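Local structure of colicin-D (Escherichia coli, 5ZNM) at residues E17-K21 with A22-Q26; Y30-E33 with M34-A38; T316-K319 with F320-A323. The protein kills Escherichia coli and close relatives by inhibiting protein synthesis, here represented by its central domain and its C-terminal tRNase domain. All coordinates share one frame; numbering follows the deposited sequence.

Interaction 1: residues E17-K21 with A22-Q26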
loop_
_atom_site.group_PDB
_atom_site.type_symbol
_atom_site.label_atom_id
_atom_site.label_comp_id
_atom_site.label_asym_id
_atom_site.label_seq_id
_atom_site.Cartn_x
_atom_site.Cartn_y
_atom_site.Cartn_z
ATOM N N GLU A 17 -6.995 -2.149 -28.609
ATOM C CA GLU A 17 -8.414 -1.800 -28.691
ATOM C C GLU A 17 -8.934 -1.224 -27.375
ATOM O O GLU A 17 -9.707 -0.255 -27.380
ATOM C CB GLU A 17 -9.230 -3.027 -29.098
ATOM C CG GLU A 17 -9.059 -3.386 -30.556
ATOM C CD GLU A 17 -9.851 -4.617 -30.959
ATOM O OE1 GLU A 17 -10.213 -5.421 -30.076
ATOM O OE2 GLU A 17 -10.108 -4.773 -32.171
ATOM N N LEU A 18 -8.548 -1.816 -26.242
ATOM C CA LEU A 18 -8.953 -1.271 -24.942
ATOM C C LEU A 18 -8.344 0.097 -24.714
ATOM O O LEU A 18 -9.020 1.024 -24.241
ATOM C CB LEU A 18 -8.532 -2.205 -23.804
ATOM C CG LEU A 18 -9.378 -3.442 -23.553
ATOM C CD1 LEU A 18 -8.637 -4.418 -22.648
ATOM C CD2 LEU A 18 -10.701 -3.040 -22.933
ATOM N N PHE A 19 -7.047 0.228 -25.001
ATOM C CA PHE A 19 -6.381 1.512 -24.824
ATOM C C PHE A 19 -7.024 2.576 -25.698
ATOM O O PHE A 19 -7.187 3.722 -25.268
ATOM C CB PHE A 19 -4.899 1.408 -25.157
ATOM C CG PHE A 19 -4.035 0.847 -24.041
ATOM C CD1 PHE A 19 -4.564 0.035 -23.039
ATOM C CD2 PHE A 19 -2.675 1.127 -24.018
ATOM C CE1 PHE A 19 -3.753 -0.468 -22.043
ATOM C CE2 PHE A 19 -1.850 0.607 -23.024
ATOM C CZ PHE A 19 -2.395 -0.168 -22.022
ATOM N N SER A 20 -7.406 2.214 -26.925
ATOM C CA SER A 20 -8.029 3.189 -27.819
ATOM C C SER A 20 -9.329 3.722 -27.238
ATOM O O SER A 20 -9.552 4.937 -27.204
ATOM C CB SER A 20 -8.285 2.573 -29.198
ATOM O OG SER A 20 -8.906 3.542 -30.024
ATOM N N LYS A 21 -10.207 2.827 -26.775
ATOM C CA LYS A 21 -11.468 3.275 -26.194
ATOM C C LYS A 21 -11.252 4.093 -24.930
ATOM O O LYS A 21 -12.038 5.007 -24.642
ATOM C CB LYS A 21 -12.365 2.084 -25.878
ATOM C CG LYS A 21 -12.764 1.262 -27.083
ATOM C CD LYS A 21 -13.714 0.163 -26.645
ATOM C CE LYS A 21 -13.269 -1.200 -27.155
ATOM N NZ LYS A 21 -14.333 -2.232 -26.980
ATOM N N ALA A 22 -10.213 3.772 -24.167
ATOM C CA ALA A 22 -9.951 4.409 -22.883
ATOM C C ALA A 22 -9.125 5.679 -23.008
ATOM O O ALA A 22 -8.913 6.354 -21.997
ATOM C CB ALA A 22 -9.229 3.424 -21.942
ATOM N N GLY A 23 -8.640 6.010 -24.206
ATOM C CA GLY A 23 -7.768 7.163 -24.361
ATOM C C GLY A 23 -6.388 6.975 -23.766
ATOM O O GLY A 23 -5.748 7.954 -23.370
ATOM N N VAL A 24 -5.894 5.740 -23.717
ATOM C CA VAL A 24 -4.658 5.418 -23.017
ATOM C C VAL A 24 -3.537 5.149 -24.015
ATOM O O VAL A 24 -3.742 4.490 -25.046
ATOM C CB VAL A 24 -4.879 4.216 -22.084
ATOM C CG1 VAL A 24 -3.548 3.722 -21.514
ATOM C CG2 VAL A 24 -5.857 4.592 -20.961
ATOM N N ASN A 25 -2.353 5.674 -23.714
ATOM C CA ASN A 25 -1.129 5.325 -24.417
ATOM C C ASN A 25 -0.225 4.554 -23.475
ATOM O O ASN A 25 -0.130 4.887 -22.292
ATOM C CB ASN A 25 -0.374 6.565 -24.907
ATOM C CG ASN A 25 -1.088 7.276 -26.024
ATOM O OD1 ASN A 25 -1.067 6.814 -27.160
ATOM N ND2 ASN A 25 -1.712 8.423 -25.715
ATOM N N GLN A 26 0.464 3.548 -24.001
ATOM C CA GLN A 26 1.408 2.844 -23.158
ATOM C C GLN A 26 2.543 3.793 -22.761
ATOM O O GLN A 26 2.878 4.711 -23.510
ATOM C CB GLN A 26 1.952 1.619 -23.880
ATOM C CG GLN A 26 3.016 1.907 -24.888
ATOM C CD GLN A 26 3.620 0.635 -25.434
ATOM O OE1 GLN A 26 3.253 -0.464 -25.017
ATOM N NE2 GLN A 26 4.555 0.776 -26.366
#
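F19, A22 and V24 carry the turn that ends helix 3-22, a Schellman motif in which G23, with positive phi, takes the chain out of the helix. The backbone of V24 folds back to F19: V24 N donates to F19 O at 2.9 Å in a nearly straight bond (171°), while G23 N makes a weak bond to S20 O. This return lays V24 over the aromatic ring. Its CG1 sits over the centre of one face, 3.7 Å from the ring centroid of F19, a CH-pi contact set up by chi1 of 171°, which holds CG1 trans to the backbone N. Further along, Q26 reaches the far part of the ring, its CB 4.0 Å from F19 CE2; its amide oxygen bonds to K15. A22 N bonds back to L18, and the A22 methyl lies against the same carbonyl oxygen. Side chains of W265 and P267 of strand 262-267 and V274 of strand 274-281 cover the apolar cluster, so the helix end is seated against the antiparallel sheet of the central domain. The A22 N to L18 O bond is 3.0 Å long and bent to 144° at the hydrogen.

Interaction 2: residues Y30-E33 with M34-A38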
loop_
_atom_site.group_PDB
_atom_site.type_symbol
_atom_site.label_atom_id
_atom_site.label_comp_id
_atom_site.label_asym_id
_atom_site.label_seq_id
_atom_site.Cartn_x
_atom_site.Cartn_y
_atom_site.Cartn_z
ATOM N N TYR A 30 12.341 6.510 -21.725
ATOM C CA TYR A 30 12.776 7.872 -21.475
ATOM C C TYR A 30 14.248 7.981 -21.815
ATOM O O TYR A 30 15.082 7.272 -21.238
ATOM C CB TYR A 30 12.514 8.273 -20.016
ATOM C CG TYR A 30 11.037 8.347 -19.723
ATOM C CD1 TYR A 30 10.321 7.202 -19.394
ATOM C CD2 TYR A 30 10.352 9.560 -19.796
ATOM C CE1 TYR A 30 8.958 7.256 -19.145
ATOM C CE2 TYR A 30 8.986 9.630 -19.546
ATOM C CZ TYR A 30 8.296 8.480 -19.220
ATOM O OH TYR A 30 6.952 8.554 -18.977
ATOM N N THR A 31 14.559 8.855 -22.759
ATOM C CA THR A 31 15.923 9.316 -22.857
ATOM C C THR A 31 16.274 10.117 -21.609
ATOM O O THR A 31 15.407 10.560 -20.845
ATOM C CB THR A 31 16.119 10.160 -24.114
ATOM O OG1 THR A 31 15.307 11.334 -24.031
ATOM C CG2 THR A 31 15.716 9.356 -25.357
ATOM N N GLN A 32 17.577 10.237 -21.375
ATOM C CA GLN A 32 18.115 11.151 -20.382
ATOM C C GLN A 32 17.421 12.516 -20.457
ATOM O O GLN A 32 16.822 12.989 -19.481
ATOM C CB GLN A 32 19.619 11.269 -20.643
ATOM C CG GLN A 32 20.390 12.056 -19.648
ATOM C CD GLN A 32 20.624 11.287 -18.391
ATOM O OE1 GLN A 32 20.786 10.069 -18.399
ATOM N NE2 GLN A 32 20.616 11.992 -17.292
ATOM N N GLU A 33 17.477 13.131 -21.644
ATOM C CA GLU A 33 16.897 14.449 -21.887
ATOM C C GLU A 33 15.418 14.496 -21.517
ATOM O O GLU A 33 14.952 15.461 -20.897
ATOM C CB GLU A 33 17.081 14.837 -23.364
ATOM C CG GLU A 33 18.470 14.633 -23.945
ATOM C CD GLU A 33 18.673 13.235 -24.544
ATOM O OE1 GLU A 33 18.416 13.054 -25.741
ATOM O OE2 GLU A 33 19.095 12.333 -23.813
ATOM N N MET A 34 14.653 13.482 -21.933
ATOM C CA MET A 34 13.235 13.441 -21.593
ATOM C C MET A 34 13.043 13.419 -20.088
ATOM O O MET A 34 12.202 14.144 -19.542
ATOM C CB MET A 34 12.570 12.211 -22.203
ATOM C CG MET A 34 12.342 12.286 -23.701
ATOM S SD MET A 34 11.780 10.702 -24.335
ATOM C CE MET A 34 10.154 10.575 -23.598
ATOM N N MET A 35 13.801 12.563 -19.403
ATOM C CA MET A 35 13.605 12.387 -17.972
ATOM C C MET A 35 13.877 13.686 -17.225
ATOM O O MET A 35 13.172 14.021 -16.261
ATOM C CB MET A 35 14.501 11.250 -17.470
ATOM C CG MET A 35 14.473 11.104 -15.971
ATOM S SD MET A 35 15.923 10.255 -15.349
ATOM C CE MET A 35 17.223 11.344 -15.930
ATOM N N GLU A 36 14.882 14.441 -17.673
ATOM C CA GLU A 36 15.185 15.730 -17.076
ATOM C C GLU A 36 14.041 16.713 -17.279
ATOM O O GLU A 36 13.655 17.434 -16.351
ATOM C CB GLU A 36 16.470 16.284 -17.681
ATOM C CG GLU A 36 17.676 15.418 -17.449
ATOM C CD GLU A 36 18.938 16.235 -17.308
ATOM O OE1 GLU A 36 19.814 16.128 -18.190
ATOM O OE2 GLU A 36 19.044 16.986 -16.318
ATOM N N ARG A 37 13.499 16.780 -18.499
ATOM C CA ARG A 37 12.398 17.704 -18.742
ATOM C C ARG A 37 11.170 17.299 -17.943
ATOM O O ARG A 37 10.457 18.155 -17.405
ATOM C CB ARG A 37 12.085 17.771 -20.237
ATOM C CG ARG A 37 13.246 18.286 -21.085
ATOM C CD ARG A 37 12.833 18.573 -22.526
ATOM N NE ARG A 37 12.509 17.375 -23.288
ATOM C CZ ARG A 37 13.278 16.872 -24.250
ATOM N NH1 ARG A 37 14.421 17.463 -24.573
ATOM N NH2 ARG A 37 12.900 15.778 -24.894
ATOM N N ALA A 38 10.928 15.992 -17.816
ATOM C CA ALA A 38 9.776 15.535 -17.049
ATOM C C ALA A 38 9.940 15.871 -15.572
ATOM O O ALA A 38 8.982 16.308 -14.917
ATOM C CB ALA A 38 9.568 14.032 -17.267
#
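T31 and M34 meet at the start of helix 32-42, where a side chain takes over the role of a missing helical carbonyl. Among the hydrogen bonds, M34 N donates to T31 OG1 at 3.1 Å (160°). The threonine chi1 of 63° sets OG1 between its own N and carbonyl carbon, facing the first turn. A weak bond answers it in the other direction, T31 N to M34 SD at 3.7 Å. Behind the cap the helical backbone bonds begin, with M35 N to T31 O at 2.9 Å, followed by E36 N to Q32 O and R37 N to E33 O.

Apolar packing joins Y30 to both methionines. The M34 side chain crosses that of Y30 at about a right angle, and its CE lies obliquely to the ring, 3.9 Å from Y30 CD2; Y30 CB is 4.4 Å from M35 CB. M35 points the same way as Q32 alongside it, its CE in van der Waals contact with the amide at Q32 NE2 (3.7 Å).

The charged groups do not pair across this turn. R37 folds back at chi3 (-69°), which sets E33 O over one face of its guanidinium, displaced toward the rim, yet E33 OE1 and R37 NH1 remain 6.1 Å apart. R37 NE bonds instead to A190 O, and Y30 OH to G192 O, tying both ends of the contact to the same neighbouring loop region. T31 also packs on A7 of the second subunit. With threonine at the N-cap, this is a capping box whose return bond, to a methionine sulfur, is weak.

Interaction 3: residues T316-K319 with F320-A323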
loop_
_atom_site.group_PDB
_atom_site.type_symbol
_atom_site.label_atom_id
_atom_site.label_comp_id
_atom_site.label_asym_id
_atom_site.label_seq_id
_atom_site.Cartn_x
_atom_site.Cartn_y
_atom_site.Cartn_z
ATOM N N THR A 316 -20.591 35.417 -4.087
ATOM C CA THR A 316 -20.155 36.523 -3.240
ATOM C C THR A 316 -18.980 36.130 -2.350
ATOM O O THR A 316 -18.111 36.971 -2.076
ATOM C CB THR A 316 -21.323 37.057 -2.399
ATOM O OG1 THR A 316 -21.799 36.039 -1.496
ATOM C CG2 THR A 316 -22.458 37.480 -3.303
ATOM N N LEU A 317 -18.912 34.869 -1.914
ATOM C CA LEU A 317 -17.723 34.429 -1.186
ATOM C C LEU A 317 -16.495 34.428 -2.080
ATOM O O LEU A 317 -15.390 34.680 -1.594
ATOM C CB LEU A 317 -17.923 33.034 -0.575
ATOM C CG LEU A 317 -19.038 32.883 0.467
ATOM C CD1 LEU A 317 -18.985 31.488 1.109
ATOM C CD2 LEU A 317 -18.971 33.979 1.527
ATOM N N THR A 318 -16.666 34.144 -3.383
ATOM C CA THR A 318 -15.552 34.270 -4.320
ATOM C C THR A 318 -15.147 35.731 -4.500
ATOM O O THR A 318 -13.951 36.039 -4.586
ATOM C CB THR A 318 -15.911 33.608 -5.659
ATOM O OG1 THR A 318 -16.200 32.215 -5.434
ATOM C CG2 THR A 318 -14.761 33.719 -6.661
ATOM N N LYS A 319 -16.120 36.653 -4.531
ATOM C CA LYS A 319 -15.784 38.083 -4.534
ATOM C C LYS A 319 -14.900 38.445 -3.344
ATOM O O LYS A 319 -13.888 39.145 -3.492
ATOM C CB LYS A 319 -17.057 38.939 -4.493
ATOM C CG LYS A 319 -17.826 39.080 -5.794
ATOM C CD LYS A 319 -18.856 40.241 -5.634
ATOM C CE LYS A 319 -19.765 40.343 -6.858
ATOM N NZ LYS A 319 -20.756 41.435 -6.668
ATOM N N PHE A 320 -15.293 37.994 -2.142
ATOM C CA PHE A 320 -14.553 38.297 -0.913
ATOM C C PHE A 320 -13.151 37.698 -0.960
ATOM O O PHE A 320 -12.160 38.373 -0.659
ATOM C CB PHE A 320 -15.345 37.740 0.277
ATOM C CG PHE A 320 -14.850 38.174 1.652
ATOM C CD1 PHE A 320 -14.267 39.405 1.852
ATOM C CD2 PHE A 320 -15.018 37.329 2.745
ATOM C CE1 PHE A 320 -13.849 39.799 3.131
ATOM C CE2 PHE A 320 -14.597 37.698 4.020
ATOM C CZ PHE A 320 -14.013 38.946 4.212
ATOM N N ARG A 321 -13.046 36.427 -1.364
ATOM C CA ARG A 321 -11.733 35.803 -1.522
ATOM C C ARG A 321 -10.854 36.610 -2.479
ATOM O O ARG A 321 -9.687 36.912 -2.179
ATOM C CB ARG A 321 -11.910 34.362 -2.022
ATOM C CG ARG A 321 -10.683 33.446 -1.933
ATOM C CD ARG A 321 -9.657 33.669 -3.044
ATOM N NE ARG A 321 -10.226 33.651 -4.410
ATOM C CZ ARG A 321 -10.460 32.547 -5.122
ATOM N NH1 ARG A 321 -10.962 32.643 -6.354
ATOM N NH2 ARG A 321 -10.183 31.343 -4.613
ATOM N N ASP A 322 -11.407 36.973 -3.641
ATOM C CA ASP A 322 -10.645 37.734 -4.627
ATOM C C ASP A 322 -10.268 39.115 -4.086
ATOM O O ASP A 322 -9.142 39.586 -4.302
ATOM C CB ASP A 322 -11.445 37.848 -5.939
ATOM C CG ASP A 322 -11.541 36.504 -6.709
ATOM O OD1 ASP A 322 -10.791 35.553 -6.392
ATOM O OD2 ASP A 322 -12.377 36.389 -7.627
ATOM N N ALA A 323 -11.173 39.765 -3.344
ATOM C CA ALA A 323 -10.843 41.075 -2.781
ATOM C C ALA A 323 -9.685 40.979 -1.798
ATOM O O ALA A 323 -8.794 41.834 -1.791
ATOM C CB ALA A 323 -12.066 41.696 -2.104
#
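The CG2 methyl of T318 lies obliquely beside the guanidinium of R321, 4.0 Å from R321 NH1, and the carboxylate carbon of D322 sits at the edge of the same group, in plane. Side-on, two nitrogens grip a single oxygen: R321 NE reaches D322 OD1 at 2.8 Å and R321 NH1 reaches the same atom at 2.9 Å, both from one face of the carboxylate plane. NE comes on the anti side of OD1 and NH1 on the syn side. The arginine chain, bent at chi2 (-79°) and chi3 (-51°), turns its guanidinium back to D322 in this salt bridge between sequence neighbours, and the paired grip should limit rotation of the guanidinium.

T318 lies alongside both partners and points the same way. Its CG2 is 3.7 Å from D322 OD2, so the methyl packs against the ion pair, while T318 OG1 turns to R314 O one turn back. D322 also leans over the preceding turn, with CG 3.2 Å from T318 O.

Beneath these side chains runs the regular helical backbone bonding: F320 N to T316 O, R321 N to L317 O, D322 N to T318 O and A323 N to K319 O, the last at 2.8 Å. Chi1 of -170° swings the F320 ring away from the preceding turn, leaving its CB against L317 O at 3.6 Å.

Within the C-terminal tRNase domain, this part of helix 314-329 packs on helix 292-297, where F320 and R321 touch L295 and L317 touches R292, and K319 forms a salt bridge with D309 in the loop before the helix. Outside this helical pair, R321 NH1 bonds to G203 O, in the loop between strands 194-198 and 207-212 much earlier in the chain, so the contact joins the two parts.

How the interactions relate
All three contacts are local, within or at an end of a helix, but each takes a different part of one: interaction 1 a C-terminal end, interaction 2 an N-terminal start, interaction 3 the early turns. Interactions 1 and 2 follow each other along the chain with centres 24 Å apart, and both have neighbours in the second subunit. Interaction 3 lies in the tRNase domain, its centre 41 Å from either. Interaction 2 is mainly a surface contact; the others are partly buried. Their chemistry differs accordingly: a valine over an aromatic face in 17-26, threonine capping with methionine packing in 30-38, and an arginine-aspartate ion pair in 316-323.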